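Local coordinates for protein gluconate kinase (Lactobacillus acidophilus, PDB 3LL3) that binds ATP and d-xylulose and, as a member of the FGGY carbohydrate kinase family, probably transfers phosphate from ATP to a sugar or sugar acid such as gluconate, at residues Pro394-Ala399 with Pro420-Lys425; Val409-Ala414 with Lys459-Asn464. All blocks are in the same frame, centred on the assembly; numbering follows the deposited sequence.

Contact 1. Residues Pro394-Ala399 with Pro420-Lys425; sequences PVAINA and PIVTMK
Ile397 and Val422 are joined through their backbones in a parallel pairing of strands 396-399 and 421-424, whose axes approach to 4.6 Å with N-to-C directions 28° apart. Three hydrogen bonds carry the pairing. Ile397 N donates to Pro420 O at 3.0 Å, Val422 N to Ile397 O at 2.8 Å, and Ala399 N to Val422 O at 2.8 Å; Ile397 and Val422 each use both N-H and carbonyl toward the facing strand. CA-H...O contacts supplement these bonds, among them Asn398 CA to Val422 O. Past the last direct bond a water accepts from Met424 N at 3.1 Å and lies within hydrogen-bonding distance of Ala399 O, 2.7 Å away, bridging the two.

Apolar contacts line both faces of the sheet. On the face of Ile397, Ile421 and Ala399, the two branches of Ile421 divide their work: CD1 lies 3.7 Å from Ile397 CB, and CG2, anti to the backbone N, meets Ala399 CB at 3.9 Å. Cys413 and Ala414 of helix 407-417 pack against Ile421 here. On the other face Val422 and Asn398 run alongside each other in the same direction. With CG1 anti to the backbone N (chi1 -178°), Val422 turns CG2 beside its own N, where it reaches Ala396 CB, and the selenium of Met424, a selenomethionine, approaches Asn398 CB.

The two strands, with helix 407-417 between them in sequence, form a beta-alpha-beta unit in the C-terminal domain of an FGGY kinase, a member of the actin-like ATPase clan.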
ATOM      1  N   PRO A 394      20.693  16.519 -17.557  1.00 34.35           N
ATOM      2  CA  PRO A 394      20.576  17.972 -17.711  1.00 34.91           C
ATOM      3  C   PRO A 394      21.333  18.627 -16.565  1.00 32.91           C
ATOM      4  O   PRO A 394      21.513  17.988 -15.530  1.00 32.84           O
ATOM      5  CB  PRO A 394      19.074  18.217 -17.557  1.00 31.84           C
ATOM      6  CG  PRO A 394      18.591  17.003 -16.760  1.00 37.48           C
ATOM      7  CD  PRO A 394      19.383  15.884 -17.353  1.00 39.71           C
ATOM      8  N   VAL A 395      21.780  19.861 -16.740  1.00 28.80           N
ATOM      9  CA  VAL A 395      22.539  20.537 -15.682  1.00 30.31           C
ATOM     10  C   VAL A 395      21.627  21.295 -14.714  1.00 29.50           C
ATOM     11  O   VAL A 395      22.074  21.852 -13.727  1.00 28.98           O
ATOM     12  CB  VAL A 395      23.564  21.523 -16.290  1.00 31.46           C
ATOM     13  CG1 VAL A 395      24.445  20.803 -17.286  1.00 30.44           C
ATOM     14  CG2 VAL A 395      22.847  22.695 -16.971  1.00 28.99           C
ATOM     15  N   ALA A 396      20.342  21.350 -15.024  1.00 28.33           N
ATOM     16  CA  ALA A 396      19.385  22.012 -14.156  1.00 27.00           C
ATOM     17  C   ALA A 396      17.984  21.595 -14.565  1.00 26.80           C
ATOM     18  O   ALA A 396      17.749  21.230 -15.712  1.00 25.93           O
ATOM     19  CB  ALA A 396      19.529  23.522 -14.221  1.00 26.55           C
ATOM     20  N   ILE A 397      17.081  21.634 -13.598  1.00 26.16           N
ATOM     21  CA  ILE A 397      15.663  21.446 -13.816  1.00 25.78           C
ATOM     22  C   ILE A 397      15.026  22.779 -13.500  1.00 26.03           C
ATOM     23  O   ILE A 397      15.125  23.262 -12.358  1.00 23.53           O
ATOM     24  CB  ILE A 397      15.045  20.421 -12.834  1.00 25.45           C
ATOM     25  CG1 ILE A 397      15.821  19.098 -12.837  1.00 29.04           C
ATOM     26  CG2 ILE A 397      13.572  20.220 -13.162  1.00 25.25           C
ATOM     27  CD1 ILE A 397      15.866  18.409 -14.155  1.00 28.78           C
ATOM     28  N   ASN A 398      14.411  23.396 -14.506  1.00 23.53           N
ATOM     29  CA  ASN A 398      13.670  24.632 -14.302  1.00 24.78           C
ATOM     30  C   ASN A 398      12.250  24.323 -13.862  1.00 24.93           C
ATOM     31  O   ASN A 398      11.466  23.764 -14.629  1.00 24.52           O
ATOM     32  CB  ASN A 398      13.679  25.479 -15.574  1.00 23.97           C
ATOM     33  CG  ASN A 398      15.088  25.781 -16.052  1.00 27.14           C
ATOM     34  OD1 ASN A 398      15.296  26.423 -17.079  1.00 33.07           O
ATOM     35  ND2 ASN A 398      16.062  25.312 -15.305  1.00 31.09           N
ATOM     36  N   ALA A 399      11.926  24.708 -12.631  1.00 23.23           N
ATOM     37  CA  ALA A 399      10.757  24.191 -11.930  1.00 23.65           C
ATOM     38  C   ALA A 399       9.712  25.231 -11.581  1.00 24.50           C
ATOM     39  O   ALA A 399      10.029  26.328 -11.121  1.00 25.74           O
ATOM     40  CB  ALA A 399      11.202  23.466 -10.657  1.00 21.23           C
ATOM     41  N   PRO A 420      20.578  20.274  -9.901  1.00 28.91           N
ATOM     42  CA  PRO A 420      20.053  21.475  -9.247  1.00 27.04           C
ATOM     43  C   PRO A 420      18.640  21.818  -9.726  1.00 29.60           C
ATOM     44  O   PRO A 420      18.314  21.642 -10.908  1.00 26.46           O
ATOM     45  CB  PRO A 420      21.045  22.565  -9.664  1.00 27.33           C
ATOM     46  CG  PRO A 420      22.293  21.820 -10.049  1.00 30.92           C
ATOM     47  CD  PRO A 420      21.809  20.550 -10.660  1.00 31.23           C
ATOM     48  N   ILE A 421      17.817  22.300  -8.800  1.00 26.98           N
ATOM     49  CA  ILE A 421      16.467  22.743  -9.103  1.00 25.48           C
ATOM     50  C   ILE A 421      16.474  24.275  -9.152  1.00 26.11           C
ATOM     51  O   ILE A 421      16.897  24.936  -8.190  1.00 24.91           O
ATOM     52  CB  ILE A 421      15.469  22.250  -8.019  1.00 24.95           C
ATOM     53  CG1 ILE A 421      15.401  20.710  -7.991  1.00 21.91           C
ATOM     54  CG2 ILE A 421      14.108  22.929  -8.177  1.00 22.92           C
ATOM     55  CD1 ILE A 421      14.657  20.109  -9.147  1.00 26.07           C
ATOM     56  N   VAL A 422      16.049  24.831 -10.283  1.00 21.30           N
ATOM     57  CA  VAL A 422      15.963  26.276 -10.451  1.00 23.63           C
ATOM     58  C   VAL A 422      14.521  26.740 -10.503  1.00 24.93           C
ATOM     59  O   VAL A 422      13.780  26.369 -11.413  1.00 24.82           O
ATOM     60  CB  VAL A 422      16.660  26.731 -11.744  1.00 23.26           C
ATOM     61  CG1 VAL A 422      16.601  28.241 -11.866  1.00 24.46           C
ATOM     62  CG2 VAL A 422      18.084  26.217 -11.784  1.00 23.60           C
ATOM     63  N   THR A 423      14.118  27.556  -9.536  1.00 23.87           N
ATOM     64  CA  THR A 423      12.762  28.076  -9.518  1.00 26.85           C
ATOM     65  C   THR A 423      12.747  29.384 -10.292  1.00 29.25           C
ATOM     66  O   THR A 423      13.785  30.017 -10.462  1.00 28.60           O
ATOM     67  CB  THR A 423      12.233  28.277  -8.089  1.00 28.04           C
ATOM     68  OG1 THR A 423      13.197  29.015  -7.326  1.00 30.26           O
ATOM     69  CG2 THR A 423      12.002  26.938  -7.430  1.00 28.98           C
HETATM   70  N   MSE A 424      11.579  29.767 -10.787  1.00 30.12           N
HETATM   71  CA  MSE A 424      11.477  30.887 -11.721  1.00 31.31           C
HETATM   72  C   MSE A 424      10.695  32.025 -11.102  1.00 32.58           C
HETATM   73  O   MSE A 424       9.803  31.807 -10.279  1.00 32.99           O
HETATM   74  CB  MSE A 424      10.785  30.447 -13.022  1.00 28.41           C
HETATM   75  CG  MSE A 424      11.306  29.128 -13.565  1.00 28.36           C
HETATM   76 SE   MSE A 424      13.215  29.213 -14.051  1.00 40.12          SE
HETATM   77  CE  MSE A 424      13.072  30.700 -15.355  1.00 28.90           C
ATOM     78  N   LYS A 425      11.023  33.241 -11.507  1.00 32.94           N
ATOM     79  CA  LYS A 425      10.287  34.407 -11.030  1.00 36.24           C
ATOM     80  C   LYS A 425       8.848  34.381 -11.533  1.00 37.05           C
ATOM     81  O   LYS A 425       7.933  34.777 -10.810  1.00 38.98           O
ATOM     82  CB  LYS A 425      11.004  35.710 -11.411  1.00 36.16           C
ATOM     83  CG  LYS A 425      12.337  35.876 -10.680  1.00 36.87           C
ATOM     84  CD  LYS A 425      13.037  37.204 -10.987  1.00 39.29           C
ATOM     85  CE  LYS A 425      14.398  37.263 -10.277  1.00 42.00           C
ATOM     86  NZ  LYS A 425      15.289  38.345 -10.810  1.00 47.98           N
TER
HETATM   87  O   HOH W   1       9.018  28.366  -9.700  1.00 34.15           O

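Contact 2. Residues Val409-Ala414 with Lys459-Asn464; sequences VRQLCA and KVYFPN
Arg410 places its CB over the centre of one face of the Tyr461 ring, 3.7 Å from the centroid and only 5° off the normal, a CH-pi contact. From there the arginine chain runs extended from CG to NE, taking CD across the phenol end to 3.4 Å from Tyr461 CZ. The guanidinium then meets the hydroxyl with its edge: Arg410 NH1 donates to Tyr461 OH at 2.9 Å, the oxygen lying almost in the guanidinium plane, which is turned 66° from the ring. Both partners are held from outside as well, Arg410 NE by Leu404 O and Tyr461 OH by Asp407 OD1. An alanine in place of Tyr461 would probably leave Arg410 NH1 and Asp407 without this shared hydroxyl and open a gap beneath the arginine chain.

The side chain of Gln411 comes to the edge of the same ring, its amide plane tilted 60° from that of the tyrosine. One turn along the helix from Arg410, Ala414 CB touches Tyr461 O at 3.6 Å, and the Pro463 ring sits with CG 3.6 Å from Ala414 O. Asn464 follows as the N-cap of helix 465-485, its OD1 accepting from Glu467 N.

This is a helix packed on one face of a mixed beta sheet at its edge, against strand 457-461, an outermost strand within this chain, in an FGGY kinase of the actin-like ATPase clan.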
ATOM      1  N   VAL A 409       9.850  20.715  -0.515  1.00 22.15           N
ATOM      2  CA  VAL A 409       9.611  19.959  -1.752  1.00 26.48           C
ATOM      3  C   VAL A 409      10.647  20.304  -2.823  1.00 23.78           C
ATOM      4  O   VAL A 409      11.119  19.435  -3.538  1.00 22.85           O
ATOM      5  CB  VAL A 409       8.177  20.149  -2.267  1.00 24.84           C
ATOM      6  CG1 VAL A 409       7.974  19.493  -3.666  1.00 25.18           C
ATOM      7  CG2 VAL A 409       7.197  19.558  -1.255  1.00 23.55           C
ATOM      8  N   ARG A 410      11.027  21.570  -2.914  1.00 25.11           N
ATOM      9  CA  ARG A 410      12.053  21.958  -3.873  1.00 23.31           C
ATOM     10  C   ARG A 410      13.333  21.189  -3.616  1.00 24.56           C
ATOM     11  O   ARG A 410      13.936  20.640  -4.539  1.00 23.72           O
ATOM     12  CB  ARG A 410      12.293  23.468  -3.817  1.00 25.33           C
ATOM     13  CG  ARG A 410      11.136  24.260  -4.391  1.00 24.57           C
ATOM     14  CD  ARG A 410      11.199  25.722  -4.010  1.00 27.37           C
ATOM     15  NE  ARG A 410      10.125  26.474  -4.649  1.00 27.46           N
ATOM     16  CZ  ARG A 410      10.022  27.800  -4.610  1.00 32.69           C
ATOM     17  NH1 ARG A 410      10.930  28.512  -3.942  1.00 32.84           N
ATOM     18  NH2 ARG A 410       9.023  28.414  -5.232  1.00 32.76           N
ATOM     19  N   GLN A 411      13.738  21.129  -2.349  1.00 22.46           N
ATOM     20  CA  GLN A 411      14.978  20.457  -1.991  1.00 25.78           C
ATOM     21  C   GLN A 411      14.881  18.958  -2.185  1.00 23.62           C
ATOM     22  O   GLN A 411      15.845  18.288  -2.598  1.00 23.13           O
ATOM     23  CB  GLN A 411      15.365  20.773  -0.531  1.00 26.48           C
ATOM     24  CG  GLN A 411      16.721  20.213  -0.151  1.00 26.82           C
ATOM     25  CD  GLN A 411      17.844  20.852  -0.957  1.00 28.48           C
ATOM     26  OE1 GLN A 411      18.686  20.162  -1.538  1.00 30.59           O
ATOM     27  NE2 GLN A 411      17.844  22.174  -1.014  1.00 27.83           N
ATOM     28  N   LEU A 412      13.711  18.420  -1.863  1.00 24.19           N
ATOM     29  CA  LEU A 412      13.472  16.995  -2.051  1.00 25.78           C
ATOM     30  C   LEU A 412      13.618  16.621  -3.533  1.00 23.14           C
ATOM     31  O   LEU A 412      14.195  15.585  -3.882  1.00 21.39           O
ATOM     32  CB  LEU A 412      12.071  16.647  -1.552  1.00 26.47           C
ATOM     33  CG  LEU A 412      12.013  15.420  -0.669  1.00 31.88           C
ATOM     34  CD1 LEU A 412      10.666  15.299   0.002  1.00 33.04           C
ATOM     35  CD2 LEU A 412      12.277  14.227  -1.537  1.00 30.00           C
ATOM     36  N   CYS A 413      13.096  17.473  -4.410  1.00 22.52           N
ATOM     37  CA  CYS A 413      13.239  17.234  -5.857  1.00 23.24           C
ATOM     38  C   CYS A 413      14.704  17.223  -6.237  1.00 21.29           C
ATOM     39  O   CYS A 413      15.163  16.351  -6.967  1.00 23.37           O
ATOM     40  CB  CYS A 413      12.527  18.321  -6.668  1.00 22.04           C
ATOM     41  SG  CYS A 413      10.722  18.163  -6.695  1.00 24.60           S
ATOM     42  N   ALA A 414      15.433  18.220  -5.749  1.00 22.37           N
ATOM     43  CA  ALA A 414      16.873  18.300  -5.984  1.00 23.70           C
ATOM     44  C   ALA A 414      17.572  17.015  -5.531  1.00 23.96           C
ATOM     45  O   ALA A 414      18.419  16.476  -6.243  1.00 22.80           O
ATOM     46  CB  ALA A 414      17.457  19.498  -5.238  1.00 23.18           C
ATOM     47  N   LYS A 459      15.401  31.204  -7.442  1.00 29.48           N
ATOM     48  CA  LYS A 459      16.236  30.502  -6.455  1.00 31.02           C
ATOM     49  C   LYS A 459      16.787  29.194  -7.020  1.00 29.25           C
ATOM     50  O   LYS A 459      16.141  28.571  -7.867  1.00 28.69           O
ATOM     51  CB  LYS A 459      15.435  30.204  -5.182  1.00 30.14           C
ATOM     52  CG  LYS A 459      15.599  31.249  -4.088  1.00 37.49           C
ATOM     53  CD  LYS A 459      14.403  32.159  -3.966  1.00 39.40           C
ATOM     54  CE  LYS A 459      13.389  31.589  -2.994  1.00 38.09           C
ATOM     55  NZ  LYS A 459      13.637  32.106  -1.629  1.00 42.92           N
ATOM     56  N   VAL A 460      17.974  28.786  -6.569  1.00 27.50           N
ATOM     57  CA  VAL A 460      18.537  27.501  -6.972  1.00 24.24           C
ATOM     58  C   VAL A 460      18.682  26.585  -5.742  1.00 28.84           C
ATOM     59  O   VAL A 460      19.066  27.037  -4.652  1.00 26.26           O
ATOM     60  CB  VAL A 460      19.911  27.642  -7.628  1.00 27.18           C
ATOM     61  CG1 VAL A 460      20.372  26.304  -8.171  1.00 25.32           C
ATOM     62  CG2 VAL A 460      19.893  28.700  -8.717  1.00 28.00           C
ATOM     63  N   TYR A 461      18.365  25.309  -5.920  1.00 23.42           N
ATOM     64  CA  TYR A 461      18.502  24.321  -4.856  1.00 26.58           C
ATOM     65  C   TYR A 461      19.457  23.228  -5.310  1.00 27.03           C
ATOM     66  O   TYR A 461      19.146  22.505  -6.255  1.00 27.22           O
ATOM     67  CB  TYR A 461      17.129  23.722  -4.532  1.00 25.16           C
ATOM     68  CG  TYR A 461      16.141  24.759  -4.046  1.00 26.23           C
ATOM     69  CD1 TYR A 461      15.890  24.928  -2.690  1.00 25.84           C
ATOM     70  CD2 TYR A 461      15.476  25.582  -4.941  1.00 26.19           C
ATOM     71  CE1 TYR A 461      14.998  25.871  -2.244  1.00 26.22           C
ATOM     72  CE2 TYR A 461      14.585  26.531  -4.502  1.00 27.24           C
ATOM     73  CZ  TYR A 461      14.348  26.677  -3.149  1.00 28.09           C
ATOM     74  OH  TYR A 461      13.460  27.643  -2.702  1.00 29.96           O
ATOM     75  N   PHE A 462      20.618  23.107  -4.659  1.00 23.55           N
ATOM     76  CA  PHE A 462      21.557  22.047  -5.019  1.00 26.89           C
ATOM     77  C   PHE A 462      21.279  20.771  -4.239  1.00 27.78           C
ATOM     78  O   PHE A 462      20.860  20.832  -3.086  1.00 28.14           O
ATOM     79  CB  PHE A 462      23.002  22.486  -4.796  1.00 26.61           C
ATOM     80  CG  PHE A 462      23.379  23.713  -5.572  1.00 28.01           C
ATOM     81  CD1 PHE A 462      23.195  24.978  -5.020  1.00 27.70           C
ATOM     82  CD2 PHE A 462      23.897  23.607  -6.853  1.00 28.79           C
ATOM     83  CE1 PHE A 462      23.520  26.137  -5.751  1.00 31.95           C
ATOM     84  CE2 PHE A 462      24.239  24.762  -7.582  1.00 30.34           C
ATOM     85  CZ  PHE A 462      24.045  26.027  -7.017  1.00 29.39           C
ATOM     86  N   PRO A 463      21.505  19.608  -4.871  1.00 29.16           N
ATOM     87  CA  PRO A 463      21.319  18.317  -4.191  1.00 27.20           C
ATOM     88  C   PRO A 463      22.181  18.253  -2.935  1.00 31.57           C
ATOM     89  O   PRO A 463      23.351  18.610  -2.982  1.00 31.68           O
ATOM     90  CB  PRO A 463      21.816  17.302  -5.222  1.00 27.80           C
ATOM     91  CG  PRO A 463      21.625  18.017  -6.556  1.00 30.42           C
ATOM     92  CD  PRO A 463      21.964  19.445  -6.260  1.00 27.80           C
ATOM     93  N   ASN A 464      21.585  17.857  -1.818  1.00 30.29           N
ATOM     94  CA  ASN A 464      22.331  17.522  -0.615  1.00 30.93           C
ATOM     95  C   ASN A 464      22.860  16.088  -0.795  1.00 32.80           C
ATOM     96  O   ASN A 464      22.081  15.143  -0.976  1.00 30.98           O
ATOM     97  CB  ASN A 464      21.420  17.685   0.607  1.00 31.83           C
ATOM     98  CG  ASN A 464      22.044  17.170   1.881  1.00 37.50           C
ATOM     99  OD1 ASN A 464      22.331  15.978   2.010  1.00 37.36           O
ATOM    100  ND2 ASN A 464      22.230  18.065   2.854  1.00 40.97           N
TER

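Contacts 1 and 2 have centres 9 Å apart and belong to one sheet and the helix packed on it. Strand 421-424 joins them: it pairs in parallel with 396-400 on one side and antiparallel with 457-461 on the other, where Ile421 O lies 2.7 Å from Tyr461 N and Thr423 N 2.8 Å from Lys459 O, both probable hydrogen bonds. Helix 407-417, which links the two strands of contact 1, supplies the helical side of contact 2; Ile421 CG1 packs 3.4 Å from Ala414 N. Neither contact lines the nucleotide pocket, but both are near it: the side chains of Ala399 and Arg410 are about 11 Å and about 9 Å from bound ATP.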